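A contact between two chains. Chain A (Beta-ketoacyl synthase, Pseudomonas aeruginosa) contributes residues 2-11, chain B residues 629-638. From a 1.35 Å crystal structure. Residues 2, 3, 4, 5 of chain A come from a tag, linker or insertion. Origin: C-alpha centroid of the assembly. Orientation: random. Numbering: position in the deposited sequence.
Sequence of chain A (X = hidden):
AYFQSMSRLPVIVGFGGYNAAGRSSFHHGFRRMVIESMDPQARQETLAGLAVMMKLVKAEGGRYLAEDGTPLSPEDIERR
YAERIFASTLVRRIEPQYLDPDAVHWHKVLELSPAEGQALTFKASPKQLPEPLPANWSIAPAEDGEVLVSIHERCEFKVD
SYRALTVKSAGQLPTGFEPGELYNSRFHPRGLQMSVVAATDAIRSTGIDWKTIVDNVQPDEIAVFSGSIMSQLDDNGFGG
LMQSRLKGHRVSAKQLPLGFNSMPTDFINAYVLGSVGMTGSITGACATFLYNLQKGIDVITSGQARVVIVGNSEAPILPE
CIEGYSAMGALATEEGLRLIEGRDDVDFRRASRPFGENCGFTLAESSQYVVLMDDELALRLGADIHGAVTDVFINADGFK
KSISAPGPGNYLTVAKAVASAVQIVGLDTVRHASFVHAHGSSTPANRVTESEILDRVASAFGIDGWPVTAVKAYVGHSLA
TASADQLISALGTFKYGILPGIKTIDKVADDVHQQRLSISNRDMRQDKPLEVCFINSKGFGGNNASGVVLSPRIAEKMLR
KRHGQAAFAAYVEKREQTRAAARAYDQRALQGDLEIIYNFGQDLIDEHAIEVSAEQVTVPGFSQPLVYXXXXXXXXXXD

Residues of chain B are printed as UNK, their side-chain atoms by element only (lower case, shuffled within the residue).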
ATOM      1  N   TYR A   2       7.592 -27.587   1.995  1.00 67.44           N
ATOM      2  CA  TYR A   2       8.100 -28.543   2.997  1.00 58.02           C
ATOM      3  C   TYR A   2       9.420 -27.928   3.477  1.00 46.67           C
ATOM      4  O   TYR A   2       9.499 -27.392   4.585  1.00 61.18           O
ATOM      5  CB  TYR A   2       8.322 -29.963   2.486  1.00 47.53           C
ATOM      6  CG  TYR A   2       8.815 -30.908   3.567  1.00 55.94           C
ATOM      7  CD1 TYR A   2       8.598 -30.632   4.916  1.00 51.07           C
ATOM      8  CD2 TYR A   2       9.498 -32.072   3.241  1.00 46.37           C
ATOM      9  CE1 TYR A   2       9.047 -31.490   5.908  1.00 59.03           C
ATOM     10  CE2 TYR A   2       9.950 -32.938   4.227  1.00 60.69           C
ATOM     11  CZ  TYR A   2       9.722 -32.642   5.559  1.00 52.19           C
ATOM     12  OH  TYR A   2      10.173 -33.493   6.542  1.00 74.70           O
ATOM     13  N   PHE A   3      10.449 -27.995   2.632  1.00 40.66           N
ATOM     14  CA  PHE A   3      11.532 -27.006   2.689  1.00 43.53           C
ATOM     15  C   PHE A   3      12.158 -26.669   1.328  1.00 47.19           C
ATOM     16  O   PHE A   3      12.146 -27.470   0.388  1.00 43.62           O
ATOM     17  CB  PHE A   3      12.622 -27.325   3.738  1.00 54.58           C
ATOM     18  CG  PHE A   3      12.890 -28.790   3.962  1.00 54.14           C
ATOM     19  CD1 PHE A   3      12.128 -29.514   4.863  1.00 61.06           C
ATOM     20  CD2 PHE A   3      13.946 -29.425   3.321  1.00 54.19           C
ATOM     21  CE1 PHE A   3      12.387 -30.852   5.095  1.00 55.33           C
ATOM     22  CE2 PHE A   3      14.210 -30.766   3.550  1.00 50.38           C
ATOM     23  CZ  PHE A   3      13.429 -31.480   4.438  1.00 62.59           C
ATOM     24  N   GLN A   4      12.696 -25.452   1.262  1.00 74.36           N
ATOM     25  CA  GLN A   4      13.292 -24.881   0.058  1.00 41.29           C
ATOM     26  C   GLN A   4      14.610 -25.551  -0.297  1.00 59.07           C
ATOM     27  O   GLN A   4      15.480 -25.721   0.556  1.00 52.77           O
ATOM     28  CB  GLN A   4      13.588 -23.395   0.286  1.00 53.60           C
ATOM     29  CG  GLN A   4      12.402 -22.562   0.718  1.00 58.33           C
ATOM     30  CD  GLN A   4      11.598 -22.065  -0.459  1.00 57.28           C
ATOM     31  OE1 GLN A   4      11.758 -20.921  -0.900  1.00 66.54           O
ATOM     32  NE2 GLN A   4      10.729 -22.927  -0.987  1.00 59.04           N
ATOM     33  N   SER A   5      14.772 -25.897  -1.568  1.00 36.14           N
ATOM     34  CA  SER A   5      16.028 -26.475  -2.037  1.00 33.73           C
ATOM     35  C   SER A   5      17.078 -25.394  -2.233  1.00 40.55           C
ATOM     36  O   SER A   5      16.815 -24.205  -2.014  1.00 32.69           O
ATOM     37  CB  SER A   5      15.810 -27.278  -3.331  1.00 57.72           C
ATOM     38  OG  SER A   5      14.991 -26.577  -4.258  1.00 39.37           O
ATOM     39  N   MET A   6      18.271 -25.811  -2.636  1.00 29.67           N
ATOM     40  CA  MET A   6      19.391 -24.900  -2.841  1.00 25.67           C
ATOM     41  C   MET A   6      18.959 -23.696  -3.687  1.00 71.30           C
ATOM     42  O   MET A   6      18.233 -23.865  -4.663  1.00 38.49           O
ATOM     43  CB  MET A   6      20.506 -25.667  -3.513  1.00 36.50           C
ATOM     44  CG  MET A   6      21.547 -24.830  -4.180  1.00 24.59           C
ATOM     45  SD  MET A   6      22.910 -25.848  -4.744  1.00 51.25           S
ATOM     46  CE  MET A   6      22.224 -26.497  -6.264  1.00 53.97           C
ATOM     47  N   SER A   7      19.424 -22.494  -3.332  1.00 51.69           N
ATOM     48  CA  SER A   7      18.870 -21.259  -3.898  1.00 34.24           C
ATOM     49  C   SER A   7      19.880 -20.125  -4.122  1.00 22.79           C
ATOM     50  O   SER A   7      20.939 -20.056  -3.500  1.00 19.78           O
ATOM     51  CB  SER A   7      17.748 -20.723  -2.996  1.00 31.44           C
ATOM     52  OG  SER A   7      16.654 -21.624  -2.964  1.00 30.33           O
ATOM     53  N   ARG A   8      19.514 -19.221  -5.019  1.00 17.30           N
ATOM     54  CA  ARG A   8      20.245 -17.989  -5.224  1.00 14.40           C
ATOM     55  C   ARG A   8      20.266 -17.154  -3.959  1.00 12.88           C
ATOM     56  O   ARG A   8      19.257 -17.034  -3.268  1.00 13.34           O
ATOM     57  CB  ARG A   8      19.600 -17.194  -6.368  1.00 14.75           C
ATOM     58  CG  ARG A   8      19.912 -17.799  -7.734  1.00 15.99           C
ATOM     59  CD  ARG A   8      19.145 -17.141  -8.849  1.00 16.01           C
ATOM     60  NE  ARG A   8      19.406 -17.761 -10.149  1.00 16.09           N
ATOM     61  CZ  ARG A   8      18.650 -17.589 -11.228  1.00 18.03           C
ATOM     62  NH1 ARG A   8      17.534 -16.871 -11.162  1.00 17.31           N
ATOM     63  NH2 ARG A   8      18.992 -18.160 -12.368  1.00 19.55           N
ATOM     64  N   LEU A   9      21.424 -16.563  -3.685  1.00 11.33           N
ATOM     65  CA  LEU A   9      21.640 -15.675  -2.530  1.00 11.57           C
ATOM     66  C   LEU A   9      21.456 -14.219  -2.937  1.00 11.70           C
ATOM     67  O   LEU A   9      22.095 -13.777  -3.870  1.00 11.73           O
ATOM     68  CB  LEU A   9      23.068 -15.835  -1.988  1.00 11.86           C
ATOM     69  CG  LEU A   9      23.459 -14.958  -0.790  1.00 12.79           C
ATOM     70  CD1 LEU A   9      22.701 -15.366   0.461  1.00 13.09           C
ATOM     71  CD2 LEU A   9      24.964 -14.996  -0.521  1.00 12.37           C
ATOM     72  N   PRO A  10      20.578 -13.474  -2.244  1.00 10.99           N
ATOM     73  CA  PRO A  10      20.454 -12.050  -2.571  1.00 10.25           C
ATOM     74  C   PRO A  10      21.634 -11.225  -2.051  1.00  9.94           C
ATOM     75  O   PRO A  10      21.871 -11.151  -0.830  1.00 11.45           O
ATOM     76  CB  PRO A  10      19.161 -11.640  -1.835  1.00 11.34           C
ATOM     77  CG  PRO A  10      18.418 -12.928  -1.606  1.00 10.88           C
ATOM     78  CD  PRO A  10      19.516 -13.896  -1.314  1.00 11.54           C
ATOM     79  N   VAL A  11      22.370 -10.604  -2.962  1.00  9.47           N
ATOM     80  CA  VAL A  11      23.488  -9.760  -2.558  1.00 10.96           C
ATOM     81  C   VAL A  11      23.174  -8.306  -2.889  1.00  9.43           C
ATOM     82  O   VAL A  11      22.517  -8.012  -3.889  1.00 10.10           O
ATOM     83  CB  VAL A  11      24.829 -10.209  -3.167  1.00 12.76           C
ATOM     84  CG1 VAL A  11      25.182 -11.595  -2.680  1.00 14.20           C
ATOM     85  CG2 VAL A  11      24.831 -10.177  -4.664  1.00 13.68           C
TER
ATOM     86  N   UNK B 629      12.321 -23.285  11.158  1.00 20.16           N
ATOM     87  CA  UNK B 629      12.457 -24.156   9.997  1.00 22.34           C
ATOM     88  C   UNK B 629      13.900 -24.350   9.559  1.00 23.52           C
ATOM     89  O   UNK B 629      14.668 -23.397   9.442  1.00 25.30           O
ATOM     90  c   UNK B 629      11.594 -23.635   8.841  1.00 23.95           C
ATOM     91  n   UNK B 629       6.966 -23.413   8.940  1.00 25.80           N
ATOM     92  c   UNK B 629       7.860 -24.008   7.904  1.00 26.58           C
ATOM     93  c   UNK B 629       9.262 -23.411   7.885  1.00 26.27           C
ATOM     94  c   UNK B 629      10.102 -23.897   9.054  1.00 25.64           C
ATOM     95  N   UNK B 630      14.263 -25.607   9.335  1.00 24.46           N
ATOM     96  CA  UNK B 630      15.573 -25.954   8.799  1.00 26.92           C
ATOM     97  C   UNK B 630      15.714 -25.392   7.387  1.00 26.46           C
ATOM     98  O   UNK B 630      14.838 -25.577   6.550  1.00 27.28           O
ATOM     99  c   UNK B 630      18.244 -27.732   9.035  1.00 34.44           C
ATOM    100  n   UNK B 630      20.105 -27.895   7.304  1.00 35.86           N
ATOM    101  c   UNK B 630      17.038 -27.974   8.139  1.00 32.50           C
ATOM    102  c   UNK B 630      15.747 -27.477   8.785  1.00 29.66           C
ATOM    103  c   UNK B 630      19.492 -28.486   8.537  1.00 35.51           C
ATOM    104  N   UNK B 631      16.843 -24.735   7.141  1.00 25.52           N
ATOM    105  CA  UNK B 631      17.135 -24.030   5.899  1.00 24.40           C
ATOM    106  C   UNK B 631      18.141 -24.840   5.078  1.00 25.48           C
ATOM    107  O   UNK B 631      19.174 -25.246   5.603  1.00 26.50           O
ATOM    108  c   UNK B 631      17.951 -21.782   5.063  1.00 21.34           C
ATOM    109  o   UNK B 631      17.383 -22.081   3.989  1.00 21.07           O
ATOM    110  o   UNK B 631      18.670 -20.769   5.211  1.00 20.24           O
ATOM    111  c   UNK B 631      17.745 -22.672   6.260  1.00 22.71           C
ATOM    112  N   UNK B 632      17.833 -25.091   3.806  1.00 24.64           N
ATOM    113  CA  UNK B 632      18.773 -25.761   2.904  1.00 24.84           C
ATOM    114  C   UNK B 632      19.172 -24.872   1.730  1.00 22.95           C
ATOM    115  O   UNK B 632      19.913 -25.303   0.849  1.00 22.60           O
ATOM    116  c   UNK B 632      18.181 -27.070   2.396  1.00 26.03           C
ATOM    117  N   UNK B 633      18.697 -23.629   1.721  1.00 20.14           N
ATOM    118  CA  UNK B 633      18.923 -22.747   0.580  1.00 18.98           C
ATOM    119  C   UNK B 633      20.394 -22.554   0.233  1.00 17.66           C
ATOM    120  O   UNK B 633      20.748 -22.540  -0.940  1.00 17.27           O
ATOM    121  c   UNK B 633      16.147 -20.102   1.242  1.00 18.40           C
ATOM    122  c   UNK B 633      16.758 -21.413   0.780  1.00 18.47           C
ATOM    123  c   UNK B 633      16.653 -18.548   3.097  1.00 18.16           C
ATOM    124  n   UNK B 633      16.687 -19.756   2.543  1.00 17.45           N
ATOM    125  n   UNK B 633      16.070 -17.516   2.488  1.00 19.01           N
ATOM    126  c   UNK B 633      18.281 -21.380   0.826  1.00 18.54           C
ATOM    127  n   UNK B 633      17.215 -18.382   4.281  1.00 16.94           N
ATOM    128  N   UNK B 634      21.244 -22.390   1.247  1.00 17.55           N
ATOM    129  CA  UNK B 634      22.620 -21.946   1.034  1.00 18.02           C
ATOM    130  C   UNK B 634      23.636 -22.920   1.610  1.00 20.29           C
ATOM    131  O   UNK B 634      24.801 -22.572   1.795  1.00 19.90           O
ATOM    132  c   UNK B 634      20.997 -18.940   2.257  1.00 16.78           C
ATOM    133  c   UNK B 634      22.827 -20.549   1.637  1.00 17.99           C
ATOM    134  c   UNK B 634      19.991 -18.042   1.914  1.00 16.32           C
ATOM    135  c   UNK B 634      19.725 -17.775   0.578  1.00 16.57           C
ATOM    136  c   UNK B 634      21.464 -19.295  -0.052  1.00 16.64           C
ATOM    137  c   UNK B 634      21.746 -19.570   1.276  1.00 16.89           C
ATOM    138  c   UNK B 634      20.452 -18.417  -0.399  1.00 16.43           C
ATOM    139  N   UNK B 635      23.195 -24.144   1.862  1.00 21.91           N
ATOM    140  CA  UNK B 635      24.038 -25.161   2.487  1.00 23.56           C
ATOM    141  C   UNK B 635      25.321 -25.421   1.718  1.00 23.21           C
ATOM    142  O   UNK B 635      26.347 -25.700   2.325  1.00 23.21           O
ATOM    143  o   UNK B 635      22.091 -26.210   3.391  1.00 27.55           O
ATOM    144  c   UNK B 635      23.250 -26.463   2.633  1.00 26.19           C
ATOM    145  N   UNK B 636      25.260 -25.311   0.391  1.00 22.95           N
ATOM    146  CA  UNK B 636      26.435 -25.492  -0.457  1.00 22.76           C
ATOM    147  C   UNK B 636      27.413 -24.322  -0.401  1.00 21.99           C
ATOM    148  O   UNK B 636      28.504 -24.405  -0.960  1.00 23.78           O
ATOM    149  o   UNK B 636      25.765 -24.068  -3.609  1.00 24.26           O
ATOM    150  c   UNK B 636      25.339 -24.506  -2.516  1.00 23.37           C
ATOM    151  c   UNK B 636      26.029 -25.708  -1.915  1.00 23.35           C
ATOM    152  o   UNK B 636      24.371 -24.005  -1.898  1.00 22.54           O
ATOM    153  N   UNK B 637      27.027 -23.236   0.260  1.00 19.86           N
ATOM    154  CA  UNK B 637      27.880 -22.064   0.366  1.00 19.39           C
ATOM    155  C   UNK B 637      28.618 -22.050   1.697  1.00 21.38           C
ATOM    156  O   UNK B 637      29.370 -21.125   1.967  1.00 20.82           O
ATOM    157  c   UNK B 637      27.038 -20.787   0.253  1.00 17.49           C
ATOM    158  c   UNK B 637      26.090 -20.758  -0.921  1.00 17.17           C
ATOM    159  c   UNK B 637      26.349 -18.356  -2.275  1.00 15.97           C
ATOM    160  s   UNK B 637      25.255 -19.170  -1.112  1.00 15.84           S
ATOM    161  N   UNK B 638      28.400 -23.070   2.526  1.00 24.12           N
ATOM    162  CA  UNK B 638      28.882 -23.071   3.908  1.00 28.40           C
ATOM    163  C   UNK B 638      29.939 -24.142   4.160  1.00 34.06           C
ATOM    164  O   UNK B 638      30.094 -25.052   3.359  1.00 34.05           O
ATOM    165  c   UNK B 638      26.516 -22.357   4.658  1.00 27.77           C
ATOM    166  c   UNK B 638      27.711 -23.290   4.863  1.00 27.76           C
ATOM    167  c   UNK B 638      25.356 -22.729   5.564  1.00 28.38           C
ATOM    168  c   UNK B 638      26.927 -20.911   4.893  1.00 27.71           C
TER

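Position 629 carries four carbons in an unbranched row that ends in a nitrogen. None of these atoms comes within 4.5 Å of the chain A stretch. The chain is that of lysine, Lys B629.

Position 630 repeats the pattern, four carbons and a terminal nitrogen. CB points sideways and the end of the chain leads away. The backbone O of 630 lies 4.0 Å from CB of Phe A3, a tag residue. This is a second lysine, Lys B630. Its NZ makes a weak hydrogen bond to the backbone O of position 631.

Position 631 has two carbons, the second bearing two oxygens. That is a short carboxylate, and it touches nothing on chain A. The residue is Asp B631.

Position 632 has a single carbon, CB. It points toward chain A, and CB of 632 sits 3.5 Å from O of Gln A4, another tag residue. One carbon means alanine, Ala B632. The backbone O of Ala B632 is 3.7 Å from CA of Met A6.

Position 633 shows three carbons, a nitrogen, then a carbon carrying two more nitrogens. The second carbon of the 633 side chain lies 3.8 Å from CB of Gln A4 and 3.8 Å from OG of Ser A7. The end is a guanidinium group, so the residue is arginine, Arg B633. This charged end turns back to its own chain: NE of Arg B633 donates to OD1 of Asp B631 at 2.8 Å, in a salt bridge, and NH2 of Arg B633 donates to OD2 of Asp B631 at 2.9 Å.

Position 634 has one carbon followed by a ring of six carbons, with no oxygen on the ring. CD1 of Leu A9 lies over one face, 3.9 Å from the centroid of the 634 ring. At the edge, one ring carbon of 634 is 3.5 Å from O of Ser A7 and 3.4 Å from O of Arg A8. It is phenylalanine, Phe B634.

Position 635 has one carbon and one oxygen and makes no contact with chain A. It is serine, Ser B635, and opens a 3-10 segment.

Position 636 again has two carbons, the second with two oxygens. One oxygen of 636 lies 3.6 Å from SD of Met A6. The residue is Asp B636; both carboxylate oxygens are hydrogen-bonded elsewhere in the structure.

Position 637 has two carbons, a sulfur and a last carbon, unbranched. The last carbon of 637 is 4.0 Å from CD2 of Leu A9. This is methionine, Met B637.

Position 638 is out of reach of chain A. It has four carbons, forked at the second. It is leucine, Leu B638.

One hydrogen bond ties the stretches together: N of Ser A7 donates to O of Arg B633 at 2.7 Å. CA of Met A6 approaches O of Arg B633 at 3.3 Å, in a CA-H...O contact. Next to this bond lies buried apolar packing. Leu A9 covers one face of the Phe B634 ring with CD1 and meets CE of Met B637 with CD2. The tag residues Phe A3 and Gln A4 extend the contact along Lys B630, Ala B632 and Arg B633.

Chain B, residues 629-638: KKDARFSDML
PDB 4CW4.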